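Local coordinates for polyprenyl synthetase (Nonlabens dokdonensis, PDB 6KD7), which makes geranylgeranyl pyrophosphate as a magnesium-dependent prenyltransferase of the FPP/GGPP synthase family, at the interface of chains A and B and the interface of chains A and C. Sequence-based numbering; all coordinates share one arbitrary frame. Chains: chain A/B/C, Polyprenyl synthetase.

Contact 1: the interface of chains A and B. Residues chain A 78, 81-82, 104; chain B 78, 81-82, 104.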
ATOM      1  N   HIS A  78     -12.410  -1.745  22.022  1.00 23.42           N
ATOM      2  CA  HIS A  78     -13.030  -1.756  20.673  1.00 21.99           C
ATOM      3  C   HIS A  78     -12.935  -0.328  20.112  1.00 21.84           C
ATOM      4  O   HIS A  78     -12.681  -0.146  18.932  1.00 22.01           O
ATOM      5  CB  HIS A  78     -14.442  -2.295  20.745  1.00 18.83           C
ATOM      6  CG  HIS A  78     -14.551  -3.772  20.769  1.00 18.17           C
ATOM      7  ND1 HIS A  78     -13.456  -4.621  20.900  1.00 19.41           N
ATOM      8  CD2 HIS A  78     -15.634  -4.563  20.621  1.00 18.02           C
ATOM      9  CE1 HIS A  78     -13.871  -5.898  20.836  1.00 17.61           C
ATOM     10  NE2 HIS A  78     -15.203  -5.881  20.650  1.00 19.25           N
ATOM     11  N   ILE A  81      -9.612   0.517  18.611  1.00 21.77           N
ATOM     12  CA  ILE A  81      -9.510  -0.118  17.273  1.00 23.62           C
ATOM     13  C   ILE A  81     -10.280   0.769  16.287  1.00 23.70           C
ATOM     14  O   ILE A  81      -9.707   1.232  15.329  1.00 29.08           O
ATOM     15  CB  ILE A  81     -10.050  -1.550  17.230  1.00 24.12           C
ATOM     16  CG1 ILE A  81      -9.285  -2.507  18.119  1.00 25.31           C
ATOM     17  CG2 ILE A  81     -10.086  -2.064  15.800  1.00 27.09           C
ATOM     18  CD1 ILE A  81     -10.035  -3.815  18.327  1.00 26.00           C
ATOM     19  N   MET A  82     -11.553   1.013  16.537  1.00 24.93           N
ATOM     20  CA  MET A  82     -12.400   1.738  15.558  1.00 27.98           C
ATOM     21  C   MET A  82     -11.893   3.164  15.324  1.00 31.12           C
ATOM     22  O   MET A  82     -12.114   3.691  14.252  1.00 26.82           O
ATOM     23  CB  MET A  82     -13.866   1.703  15.987  1.00 24.43           C
ATOM     24  CG  MET A  82     -14.343   0.282  16.173  1.00 26.64           C
ATOM     25  SD  MET A  82     -16.093   0.147  16.489  1.00 28.79           S
ATOM     26  CE  MET A  82     -16.157   0.681  18.191  1.00 27.76           C
ATOM     27  N   ILE A 104     -10.238  -7.390  19.050  1.00 19.90           N
ATOM     28  CA  ILE A 104     -11.668  -7.728  18.794  1.00 22.02           C
ATOM     29  C   ILE A 104     -12.047  -8.838  19.787  1.00 19.82           C
ATOM     30  O   ILE A 104     -12.934  -8.650  20.596  1.00 21.00           O
ATOM     31  CB  ILE A 104     -11.909  -8.140  17.337  1.00 22.90           C
ATOM     32  CG1 ILE A 104     -11.737  -6.930  16.398  1.00 23.86           C
ATOM     33  CG2 ILE A 104     -13.291  -8.784  17.215  1.00 23.12           C
ATOM     34  CD1 ILE A 104     -11.752  -7.316  14.929  1.00 22.10           C
TER
ATOM     35  N   HIS B  78     -17.843 -11.405  13.913  1.00 23.42           N
ATOM     36  CA  HIS B  78     -16.472 -11.067  14.368  1.00 21.99           C
ATOM     37  C   HIS B  78     -15.504 -12.033  13.667  1.00 21.84           C
ATOM     38  O   HIS B  78     -14.423 -11.634  13.261  1.00 22.01           O
ATOM     39  CB  HIS B  78     -16.392 -11.107  15.878  1.00 18.83           C
ATOM     40  CG  HIS B  78     -16.883  -9.891  16.567  1.00 18.17           C
ATOM     41  ND1 HIS B  78     -17.539  -8.851  15.915  1.00 19.41           N
ATOM     42  CD2 HIS B  78     -16.762  -9.518  17.858  1.00 18.02           C
ATOM     43  CE1 HIS B  78     -17.811  -7.873  16.796  1.00 17.61           C
ATOM     44  NE2 HIS B  78     -17.329  -8.259  17.990  1.00 19.25           N
ATOM     45  N   ILE B  81     -14.616 -11.048  10.166  1.00 21.77           N
ATOM     46  CA  ILE B  81     -13.629  -9.940  10.211  1.00 23.62           C
ATOM     47  C   ILE B  81     -12.254 -10.564  10.478  1.00 23.70           C
ATOM     48  O   ILE B  81     -11.356 -10.387   9.689  1.00 29.08           O
ATOM     49  CB  ILE B  81     -13.945  -8.879  11.269  1.00 24.12           C
ATOM     50  CG1 ILE B  81     -15.253  -8.158  11.026  1.00 25.31           C
ATOM     51  CG2 ILE B  81     -12.801  -7.883  11.385  1.00 27.09           C
ATOM     52  CD1 ILE B  81     -15.707  -7.373  12.249  1.00 26.00           C
ATOM     53  N   MET B  82     -12.107 -11.297  11.566  1.00 24.93           N
ATOM     54  CA  MET B  82     -10.775 -11.811  11.968  1.00 27.98           C
ATOM     55  C   MET B  82     -10.201 -12.767  10.918  1.00 31.12           C
ATOM     56  O   MET B  82      -8.994 -12.865  10.820  1.00 26.82           O
ATOM     57  CB  MET B  82     -10.841 -12.441  13.358  1.00 24.43           C
ATOM     58  CG  MET B  82     -11.376 -11.461  14.374  1.00 26.64           C
ATOM     59  SD  MET B  82     -11.305 -12.055  16.054  1.00 28.79           S
ATOM     60  CE  MET B  82     -12.667 -13.210  16.046  1.00 27.76           C
ATOM     61  N   ILE B 104     -17.517  -4.673  13.916  1.00 19.90           N
ATOM     62  CA  ILE B 104     -17.066  -4.761  15.335  1.00 22.02           C
ATOM     63  C   ILE B 104     -18.257  -4.334  16.207  1.00 19.82           C
ATOM     64  O   ILE B 104     -18.729  -5.112  17.012  1.00 21.00           O
ATOM     65  CB  ILE B 104     -15.816  -3.910  15.595  1.00 22.90           C
ATOM     66  CG1 ILE B 104     -14.594  -4.514  14.877  1.00 23.86           C
ATOM     67  CG2 ILE B 104     -15.602  -3.775  17.103  1.00 23.12           C
ATOM     68  CD1 ILE B 104     -13.377  -3.606  14.918  1.00 22.10           C
TER
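A:Ile104 and B:His78 meet as a methyl on an aromatic face, and B:Ile104 and A:His78 repeat the pairing as its two-fold twin. In each, the branch methyl CG2 of the isoleucine sits over the imidazole, 4.0 Å from A:Ile104 CG2 to the centroid of the B:His78 ring, a CH-pi contact. Its shortest approach is to one side of the ring, 3.6 Å between A:Ile104 CG2 and B:His78 CD2. With chi1 at -69°, A:Ile104 CG2 stands anti to the backbone N and CG1 anti to the carbonyl carbon, which splits the branches between separate targets.

The apolar contacts follow that split. The longer branch ends at A:Ile104 CD1, 3.7 Å from B:Ile81 CG2, while CG2 also meets the thioether, 4.0 Å from A:Ile104 CG2 to B:Met82 SD. On the axis the two isoleucines cross at about a right angle, A:Ile104 CG1 lying 4.0 Å from B:Ile104 CD1.

The two imidazoles approach across the axis from opposite directions, A:His78 NE2 4.2 Å from B:His78 NE2, their charge not seen. In-plane edges face A:Ile104 O from A:His78 and B:Ile104 O from B:His78.

This is the on-axis core of the two-fold homodimer interface typical of the family: helix 100-116 of one subunit rests on the C-terminal end of the other's helix 58-82, where A:Ile81 and A:Met82, like their B copies, belong to the first aspartate-rich motif, DDIMD.

Contact 2: the interface of chains A and B. Residues chain A 23-24, 27-28, 109, 113; chain B 138, 141-142.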
ATOM      1  N   GLU A  23      -5.044 -18.152  31.226  1.00 36.20           N
ATOM      2  CA  GLU A  23      -4.794 -19.024  30.050  1.00 37.22           C
ATOM      3  C   GLU A  23      -6.063 -19.179  29.208  1.00 35.31           C
ATOM      4  O   GLU A  23      -7.098 -19.428  29.802  1.00 31.93           O
ATOM      5  CB  GLU A  23      -4.242 -20.372  30.501  1.00 43.82           C
ATOM      6  CG  GLU A  23      -2.810 -20.297  30.975  1.00 53.21           C
ATOM      7  CD  GLU A  23      -2.348 -21.551  31.692  1.00 69.90           C
ATOM      8  OE1 GLU A  23      -1.131 -21.696  31.901  1.00 70.84           O
ATOM      9  OE2 GLU A  23      -3.209 -22.378  32.045  1.00 74.41           O
ATOM     10  N   PRO A  24      -6.016 -19.081  27.860  1.00 31.44           N
ATOM     11  CA  PRO A  24      -4.790 -18.814  27.097  1.00 28.08           C
ATOM     12  C   PRO A  24      -4.317 -17.353  27.161  1.00 27.72           C
ATOM     13  O   PRO A  24      -5.124 -16.485  27.080  1.00 28.91           O
ATOM     14  CB  PRO A  24      -5.169 -19.206  25.669  1.00 27.58           C
ATOM     15  CG  PRO A  24      -6.629 -18.904  25.600  1.00 29.32           C
ATOM     16  CD  PRO A  24      -7.160 -19.225  26.976  1.00 31.17           C
ATOM     17  N   LEU A  27      -5.470 -14.525  24.834  1.00 25.77           N
ATOM     18  CA  LEU A  27      -6.785 -13.922  25.116  1.00 25.73           C
ATOM     19  C   LEU A  27      -6.712 -12.998  26.346  1.00 23.14           C
ATOM     20  O   LEU A  27      -7.315 -11.900  26.308  1.00 26.51           O
ATOM     21  CB  LEU A  27      -7.770 -15.062  25.343  1.00 24.56           C
ATOM     22  CG  LEU A  27      -9.192 -14.574  25.528  1.00 26.29           C
ATOM     23  CD1 LEU A  27      -9.688 -13.923  24.235  1.00 25.01           C
ATOM     24  CD2 LEU A  27     -10.108 -15.721  25.953  1.00 27.61           C
ATOM     25  N   TYR A  28      -6.101 -13.445  27.450  1.00 23.95           N
ATOM     26  CA  TYR A  28      -6.281 -12.784  28.778  1.00 24.90           C
ATOM     27  C   TYR A  28      -5.138 -11.803  29.084  1.00 24.87           C
ATOM     28  O   TYR A  28      -5.419 -10.824  29.805  1.00 26.20           O
ATOM     29  CB  TYR A  28      -6.469 -13.823  29.886  1.00 26.82           C
ATOM     30  CG  TYR A  28      -7.761 -14.599  29.785  1.00 27.01           C
ATOM     31  CD1 TYR A  28      -8.991 -13.975  29.960  1.00 26.37           C
ATOM     32  CD2 TYR A  28      -7.767 -15.964  29.546  1.00 27.84           C
ATOM     33  CE1 TYR A  28     -10.186 -14.677  29.910  1.00 27.31           C
ATOM     34  CE2 TYR A  28      -8.961 -16.676  29.477  1.00 27.43           C
ATOM     35  CZ  TYR A  28     -10.165 -16.039  29.694  1.00 27.38           C
ATOM     36  OH  TYR A  28     -11.322 -16.746  29.592  1.00 30.54           O
ATOM     37  N   ALA A 109     -14.355 -11.125  25.070  1.00 20.43           N
ATOM     38  CA  ALA A 109     -14.155 -11.932  26.291  1.00 21.98           C
ATOM     39  C   ALA A 109     -14.406 -11.025  27.511  1.00 23.44           C
ATOM     40  O   ALA A 109     -15.073 -11.481  28.455  1.00 22.69           O
ATOM     41  CB  ALA A 109     -12.827 -12.596  26.332  1.00 20.57           C
ATOM     42  N   MET A 113     -16.987 -11.549  30.634  1.00 24.51           N
ATOM     43  CA  MET A 113     -16.437 -11.597  32.011  1.00 24.54           C
ATOM     44  C   MET A 113     -17.194 -10.601  32.900  1.00 23.95           C
ATOM     45  O   MET A 113     -17.445 -10.914  34.099  1.00 23.36           O
ATOM     46  CB  MET A 113     -14.946 -11.260  31.983  1.00 24.24           C
ATOM     47  CG  MET A 113     -14.126 -12.324  31.307  1.00 26.44           C
ATOM     48  SD  MET A 113     -12.440 -11.724  30.945  1.00 30.70           S
ATOM     49  CE  MET A 113     -11.707 -11.831  32.570  1.00 34.01           C
TER
ATOM     50  N   LEU B 138     -17.689 -17.582  26.830  1.00 23.32           N
ATOM     51  CA  LEU B 138     -16.290 -17.299  27.178  1.00 22.00           C
ATOM     52  C   LEU B 138     -15.479 -18.473  26.708  1.00 24.80           C
ATOM     53  O   LEU B 138     -14.331 -18.253  26.273  1.00 22.44           O
ATOM     54  CB  LEU B 138     -16.120 -17.059  28.671  1.00 23.15           C
ATOM     55  CG  LEU B 138     -14.705 -16.672  29.119  1.00 24.89           C
ATOM     56  CD1 LEU B 138     -14.248 -15.396  28.396  1.00 26.07           C
ATOM     57  CD2 LEU B 138     -14.657 -16.453  30.639  1.00 22.04           C
ATOM     58  N   CYS B 141     -14.725 -17.984  23.076  1.00 25.71           N
ATOM     59  CA  CYS B 141     -13.569 -17.038  22.940  1.00 26.08           C
ATOM     60  C   CYS B 141     -12.244 -17.804  23.119  1.00 27.76           C
ATOM     61  O   CYS B 141     -11.296 -17.624  22.299  1.00 28.10           O
ATOM     62  CB  CYS B 141     -13.659 -15.864  23.901  1.00 25.32           C
ATOM     63  SG  CYS B 141     -15.076 -14.789  23.575  1.00 24.47           S
ATOM     64  N   GLU B 142     -12.165 -18.680  24.113  1.00 26.12           N
ATOM     65  CA  GLU B 142     -10.938 -19.442  24.390  1.00 25.75           C
ATOM     66  C   GLU B 142     -10.667 -20.365  23.214  1.00 25.11           C
ATOM     67  O   GLU B 142      -9.507 -20.501  22.827  1.00 24.83           O
ATOM     68  CB  GLU B 142     -11.028 -20.236  25.687  1.00 28.81           C
ATOM     69  CG  GLU B 142     -11.170 -19.340  26.901  1.00 31.68           C
ATOM     70  CD  GLU B 142     -11.275 -20.075  28.238  1.00 33.76           C
ATOM     71  OE1 GLU B 142     -11.269 -21.325  28.194  1.00 33.59           O
ATOM     72  OE2 GLU B 142     -11.353 -19.386  29.300  1.00 29.11           O
TER
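A:Ala109 and B:Leu138 form the apolar centre, with 3.8 Å between A:Ala109 CB and the methyl B:Leu138 CD1. B:Cys141, one helical turn further on, lays its sulfur beside the same alanine, 4.0 Å from B:Cys141 SG to A:Ala109 CA. A:Met113 adds a more distant contact at this end.

Moving outward, A:Leu27 meets the aliphatic stem of B:Glu142 at about a right angle, and A:Leu27 CD2 lies 3.9 Å from B:Glu142 CG. The same methyl lies over the rim of one face of the A:Tyr28 ring, 3.7 Å above its plane, and probably limits the ring's tilt. A:Pro24, which follows a cis peptide bond, touches the stem too, with A:Pro24 CD 4.0 Å from B:Glu142 CG.

At the polar rim the phenol A:Tyr28 OH donates a 2.7 Å hydrogen bond to the carboxylate oxygen B:Glu142 OE2. B:Glu142 OE2 accepts with its anti lone pair, the one away from OE1; it lies in the ring plane, yet the ring and carboxylate planes are 82° apart. Extended beyond CG (chi2 180°), B:Glu142 carries the acid out to this hydroxyl. The isopropyl end of B:Leu138, CG with both methyls, caps the hydroxyl roughly at right angles to the bond, 3.4 Å from B:Leu138 CG to A:Tyr28 OH.

In this off-axis patch of the family's typical homodimer interface, helices 25-35 and 100-116 of one subunit receive the long helix 123-150 of its partner.

Contact 3: the interface of chains A and C. Residues chain A 257, 261-262, 266; chain C 86-87, 220-221.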
ATOM      1  N   LEU A 257     -11.492  21.420   6.054  1.00 30.03           N
ATOM      2  CA  LEU A 257     -10.120  20.939   5.777  1.00 31.45           C
ATOM      3  C   LEU A 257      -9.844  19.677   6.585  1.00 32.64           C
ATOM      4  O   LEU A 257      -9.930  19.731   7.823  1.00 37.85           O
ATOM      5  CB  LEU A 257      -9.089  22.017   6.117  1.00 32.75           C
ATOM      6  CG  LEU A 257      -9.331  23.372   5.481  1.00 38.86           C
ATOM      7  CD1 LEU A 257      -8.234  24.312   5.875  1.00 38.57           C
ATOM      8  CD2 LEU A 257      -9.439  23.264   3.962  1.00 43.95           C
ATOM      9  N   ASN A 261      -4.657  16.710   4.546  1.00 37.46           N
ATOM     10  CA  ASN A 261      -4.366  17.686   3.456  1.00 36.12           C
ATOM     11  C   ASN A 261      -3.560  18.861   4.007  1.00 39.19           C
ATOM     12  O   ASN A 261      -3.372  19.875   3.270  1.00 36.90           O
ATOM     13  CB  ASN A 261      -5.672  18.069   2.746  1.00 40.94           C
ATOM     14  CG  ASN A 261      -6.281  16.830   2.115  1.00 38.11           C
ATOM     15  OD1 ASN A 261      -5.522  15.985   1.646  1.00 37.25           O
ATOM     16  ND2 ASN A 261      -7.608  16.690   2.114  1.00 33.54           N
ATOM     17  N   MET A 262      -3.056  18.738   5.240  1.00 38.77           N
ATOM     18  CA  MET A 262      -2.443  19.886   5.964  1.00 38.56           C
ATOM     19  C   MET A 262      -1.084  19.479   6.539  1.00 35.70           C
ATOM     20  O   MET A 262      -0.872  18.288   6.792  1.00 35.03           O
ATOM     21  CB  MET A 262      -3.369  20.370   7.082  1.00 42.31           C
ATOM     22  CG  MET A 262      -4.762  20.635   6.574  1.00 47.40           C
ATOM     23  SD  MET A 262      -5.935  21.138   7.875  1.00 40.40           S
ATOM     24  CE  MET A 262      -5.284  22.768   8.199  1.00 44.26           C
ATOM     25  N   GLN A 266      -0.082  24.169   9.644  1.00 49.79           N
ATOM     26  CA  GLN A 266      -1.446  24.537   9.174  1.00 49.75           C
ATOM     27  C   GLN A 266      -2.441  24.053  10.238  1.00 37.27           C
ATOM     28  O   GLN A 266      -3.407  24.798  10.529  1.00 39.04           O
ATOM     29  CB  GLN A 266      -1.708  23.985   7.760  1.00 51.63           C
ATOM     30  CG  GLN A 266      -0.923  24.746   6.701  1.00 52.95           C
ATOM     31  CD  GLN A 266      -0.845  24.136   5.316  1.00 52.65           C
ATOM     32  OE1 GLN A 266      -0.930  22.912   5.112  1.00 38.64           O
ATOM     33  NE2 GLN A 266      -0.678  25.043   4.353  1.00 48.17           N
TER
ATOM     34  N   ASP C  86      -2.565  19.427  -2.336  1.00 26.56           N
ATOM     35  CA  ASP C  86      -3.655  19.180  -1.362  1.00 28.04           C
ATOM     36  C   ASP C  86      -4.506  20.427  -1.164  1.00 25.78           C
ATOM     37  O   ASP C  86      -5.710  20.303  -0.935  1.00 26.96           O
ATOM     38  CB  ASP C  86      -3.070  18.686  -0.046  1.00 31.23           C
ATOM     39  CG  ASP C  86      -2.484  17.276  -0.119  1.00 37.02           C
ATOM     40  OD1 ASP C  86      -2.825  16.449  -1.061  1.00 37.16           O
ATOM     41  OD2 ASP C  86      -1.670  17.023   0.741  1.00 40.31           O
ATOM     42  N   LEU C  87      -3.905  21.592  -1.244  1.00 23.87           N
ATOM     43  CA  LEU C  87      -4.613  22.857  -0.971  1.00 28.50           C
ATOM     44  C   LEU C  87      -4.366  23.841  -2.128  1.00 27.55           C
ATOM     45  O   LEU C  87      -3.297  23.806  -2.739  1.00 24.86           O
ATOM     46  CB  LEU C  87      -4.058  23.465   0.327  1.00 28.77           C
ATOM     47  CG  LEU C  87      -4.414  22.784   1.647  1.00 29.10           C
ATOM     48  CD1 LEU C  87      -3.931  23.644   2.810  1.00 33.04           C
ATOM     49  CD2 LEU C  87      -5.886  22.512   1.821  1.00 27.33           C
ATOM     50  N   THR C 220       1.097  31.095   6.222  1.00 66.32           N
ATOM     51  CA  THR C 220       0.821  29.675   6.567  1.00 69.98           C
ATOM     52  C   THR C 220      -0.086  29.021   5.522  1.00 68.49           C
ATOM     53  O   THR C 220       0.204  27.885   5.129  1.00 55.77           O
ATOM     54  CB  THR C 220       0.258  29.567   7.986  1.00 73.05           C
ATOM     55  OG1 THR C 220       1.189  30.236   8.834  1.00 72.86           O
ATOM     56  CG2 THR C 220       0.062  28.138   8.443  1.00 58.77           C
ATOM     57  N   PHE C 221      -1.114  29.735   5.066  1.00 72.06           N
ATOM     58  CA  PHE C 221      -2.064  29.167   4.081  1.00 57.17           C
ATOM     59  C   PHE C 221      -1.703  29.665   2.686  1.00 64.03           C
ATOM     60  O   PHE C 221      -2.462  29.437   1.744  1.00 73.79           O
ATOM     61  CB  PHE C 221      -3.499  29.321   4.577  1.00 49.01           C
ATOM     62  CG  PHE C 221      -3.856  28.223   5.541  1.00 47.50           C
ATOM     63  CD1 PHE C 221      -3.548  28.329   6.882  1.00 42.88           C
ATOM     64  CD2 PHE C 221      -4.422  27.045   5.089  1.00 42.71           C
ATOM     65  CE1 PHE C 221      -3.837  27.298   7.755  1.00 38.68           C
ATOM     66  CE2 PHE C 221      -4.715  26.019   5.965  1.00 35.63           C
ATOM     67  CZ  PHE C 221      -4.414  26.146   7.292  1.00 38.17           C
TER
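A:Gln266 lies against C:Phe221 and C:Thr220 and, with 60 Å² hidden, is the most buried residue of the patch. Its CG passes over one face of the phenyl ring, A:Gln266 CG standing 3.8 Å above the plane of C:Phe221 and offset toward the rim. A:Gln266 CB sits beyond the rim, 3.5 Å from C:Phe221 CZ, and the amide lies only 24° from parallel to the ring. The extended chain beyond CG (chi2 167°) carries the amide past the ring to the C:Thr220 backbone.

C:Leu87, with 51 Å² hidden, approaches the glutamine from the opposite direction, C:Leu87 CD1 lying 4.0 Å from A:Gln266 CD. Its branch point also sits against a backbone carbonyl, 3.5 Å from C:Leu87 CG to A:Asn261 O. A:Asn261 itself hides 47 Å² and touches this leucine and C:Asp86; the beta-carbons A:Asn261 CB and C:Asp86 CB are 3.9 Å apart.

A:Met262 CE lies at the edge of the C:Phe221 ring, in plane, 3.6 Å from C:Phe221 CZ. A:Leu257 CD1 meets the same end at CE2, its side chain running head-on to that of C:Phe221. The chain C residues follow the first and second aspartate-rich motifs in sequence, whereas chain A offers the 3-10 helix 259-261 and helix 264-281. The structure alone does not establish whether this pairing exists in solution.

A:Gln266 NE2 donates a 3.1 Å hydrogen bond to C:Thr220 O, nearly straight at 160° about the hydrogen.

Contacts 1 and 2 belong to one two-fold interface, their C-alpha centres about 16 Å apart, and share helix 100-116, which supplies A:Ile104 to the first and A:Ala109 and A:Met113 to the second. Contact 1 lies on the axis and maps onto itself, while contact 2 recurs with the chains exchanged, flanking it on both sides, as suits the dimer typical of this family. Contact 3 lies about 32 Å from contact 1 and about 46 Å from contact 2, in a separate interface that is not an exact two-fold. It may join such dimers in the six-chain assembly. C:Asp86 and C:Leu87 closely follow the DDIMD motif that contributes to contact 1.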